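Local structure of hypothetical protein (Leishmania major, 3LJN) at residues A[31-36]-A[66-71]. The protein is of unknown function but is built from ankyrin repeats, a fold that commonly mediates protein-protein binding. Sequence-based numbering, arbitrary orientation.
Sequences GQTDEV and VDTAKY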
loop_
_atom_site.group_PDB
_atom_site.type_symbol
_atom_site.label_atom_id
_atom_site.label_comp_id
_atom_site.label_asym_id
_atom_site.label_seq_id
_atom_site.Cartn_x
_atom_site.Cartn_y
_atom_site.Cartn_z
ATOM N N GLY A 31 4.579 0.291 32.439
ATOM C CA GLY A 31 3.516 1.289 32.345
ATOM C C GLY A 31 3.549 2.245 33.524
ATOM O O GLY A 31 2.508 2.589 34.099
ATOM N N GLN A 32 4.763 2.659 33.887
ATOM C CA GLN A 32 4.994 3.559 35.003
ATOM C C GLN A 32 5.236 4.982 34.457
ATOM O O GLN A 32 6.373 5.471 34.415
ATOM C CB GLN A 32 6.168 3.042 35.851
ATOM C CG GLN A 32 5.809 1.839 36.741
ATOM C CD GLN A 32 6.995 1.288 37.610
ATOM O OE1 GLN A 32 8.142 1.763 37.536
ATOM N NE2 GLN A 32 6.698 0.267 38.422
ATOM N N THR A 33 4.150 5.634 34.032
ATOM C CA THR A 33 4.227 6.961 33.401
ATOM C C THR A 33 4.736 7.995 34.379
ATOM O O THR A 33 5.585 8.822 34.048
ATOM C CB THR A 33 2.864 7.470 32.931
ATOM O OG1 THR A 33 1.971 6.370 32.724
ATOM C CG2 THR A 33 3.025 8.289 31.653
ATOM N N ASP A 34 4.157 7.964 35.576
ATOM C CA ASP A 34 4.658 8.691 36.736
ATOM C C ASP A 34 6.177 8.667 36.722
ATOM O O ASP A 34 6.818 9.697 36.604
ATOM C CB ASP A 34 4.137 8.016 38.023
ATOM C CG ASP A 34 4.175 8.943 39.231
ATOM O OD1 ASP A 34 3.684 8.542 40.339
ATOM O OD2 ASP A 34 4.699 10.085 39.067
ATOM N N GLU A 35 6.735 7.463 36.776
ATOM C CA GLU A 35 8.160 7.257 37.031
ATOM C C GLU A 35 9.032 7.648 35.850
ATOM O O GLU A 35 10.154 8.077 36.048
ATOM C CB GLU A 35 8.400 5.795 37.439
ATOM C CG GLU A 35 9.755 5.507 38.043
ATOM C CD GLU A 35 10.141 6.448 39.189
ATOM O OE1 GLU A 35 9.404 6.531 40.228
ATOM O OE2 GLU A 35 11.210 7.106 39.038
ATOM N N VAL A 36 8.500 7.490 34.638
ATOM C CA VAL A 36 9.143 7.916 33.377
ATOM C C VAL A 36 9.191 9.446 33.230
ATOM O O VAL A 36 10.209 10.015 32.835
ATOM C CB VAL A 36 8.370 7.313 32.159
ATOM C CG1 VAL A 36 8.490 8.184 30.939
ATOM C CG2 VAL A 36 8.841 5.908 31.865
ATOM N N VAL A 66 -0.679 2.285 27.107
ATOM C CA VAL A 66 -1.273 3.353 26.301
ATOM C C VAL A 66 -0.845 4.748 26.753
ATOM O O VAL A 66 -0.437 5.564 25.927
ATOM C CB VAL A 66 -2.819 3.251 26.270
ATOM C CG1 VAL A 66 -3.463 4.626 26.071
ATOM C CG2 VAL A 66 -3.253 2.276 25.183
ATOM N N ASP A 67 -0.912 4.998 28.060
ATOM C CA ASP A 67 -0.668 6.332 28.625
ATOM C C ASP A 67 0.818 6.713 28.619
ATOM O O ASP A 67 1.169 7.833 28.240
ATOM C CB ASP A 67 -1.276 6.401 30.025
ATOM C CG ASP A 67 -2.816 6.098 30.022
ATOM O OD1 ASP A 67 -3.549 6.547 29.089
ATOM O OD2 ASP A 67 -3.317 5.411 30.953
ATOM N N THR A 68 1.685 5.780 29.012
ATOM C CA THR A 68 3.135 5.937 28.864
ATOM C C THR A 68 3.529 6.199 27.407
ATOM O O THR A 68 4.405 7.026 27.132
ATOM C CB THR A 68 3.881 4.662 29.322
ATOM O OG1 THR A 68 3.475 4.309 30.653
ATOM C CG2 THR A 68 5.379 4.850 29.272
ATOM N N ALA A 69 2.891 5.486 26.476
ATOM C CA ALA A 69 3.176 5.648 25.046
ATOM C C ALA A 69 2.766 7.033 24.580
ATOM O O ALA A 69 3.555 7.743 23.962
ATOM C CB ALA A 69 2.448 4.589 24.241
ATOM N N LYS A 70 1.528 7.410 24.899
ATOM C CA LYS A 70 1.022 8.747 24.629
ATOM C C LYS A 70 2.001 9.804 25.114
ATOM O O LYS A 70 2.338 10.732 24.375
ATOM C CB LYS A 70 -0.326 8.966 25.308
ATOM C CG LYS A 70 -0.907 10.354 25.073
ATOM C CD LYS A 70 -2.446 10.373 25.106
ATOM C CE LYS A 70 -2.975 11.662 24.434
ATOM N NZ LYS A 70 -4.454 11.883 24.560
ATOM N N TYR A 71 2.471 9.659 26.345
ATOM C CA TYR A 71 3.442 10.600 26.856
ATOM C C TYR A 71 4.745 10.585 26.067
ATOM O O TYR A 71 5.134 11.604 25.522
ATOM C CB TYR A 71 3.739 10.389 28.339
ATOM C CG TYR A 71 4.773 11.372 28.801
ATOM C CD1 TYR A 71 4.493 12.725 28.802
ATOM C CD2 TYR A 71 6.051 10.964 29.161
ATOM C CE1 TYR A 71 5.445 13.656 29.183
ATOM C CE2 TYR A 71 7.017 11.888 29.549
ATOM C CZ TYR A 71 6.703 13.226 29.551
ATOM O OH TYR A 71 7.631 14.153 29.935
#
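Thr33 and Thr68 join their hydroxyls in the one hydrogen bond between residues 31-36 and 66-71. Thr33 OG1 lies 3.3 Å from Thr68 OG1, a long bond in which either oxygen could be the donor. Thr68 OG1 is anti to its own carbonyl carbon and beside its backbone N (chi1 -53°), and from there it faces the start of helix 33-41. The same oxygen approaches Gly31 CA at 3.5 Å. Gly31 has positive phi and closes helix 18-30 in a Schellman motif. Gln32 follows at the N-cap of helix 33-41, and the two residues form the short turn between these helices.

The two threonines also give the closest CA pair, with Thr33 CA 4.8 Å from Thr68 CA. Their side chains lie alongside one another and point opposite ways. Thr33 CG2 lies over the backbone of helix 66-75, 3.7 Å from Thr68 CA. It also meets Tyr71 CB at 4.0 Å.

One turn further on, the contact is apolar. Tyr71 CG is anti to the backbone N (chi1 179°), which brings CG to the side of Val36. Val36 CG1 then comes to the ring edge, near its plane, 4.1 Å from Tyr71 CD2. Val36 CG2 lies 4.5 Å from Thr68 CG2. Arg37 makes a cation-pi contact with the Tyr71 ring.

Both helices belong to the ankyrin repeat region, where helices of successive repeats stack in layers. Val36 also touches Ala27 of helix 18-30, while Ala69 touches Leu99 of helix 97-110. The chemistry implies a small, mainly apolar interface, with a single hydroxyl pair at the N-terminal ends of two neighbouring helices and no salt bridge between the segments.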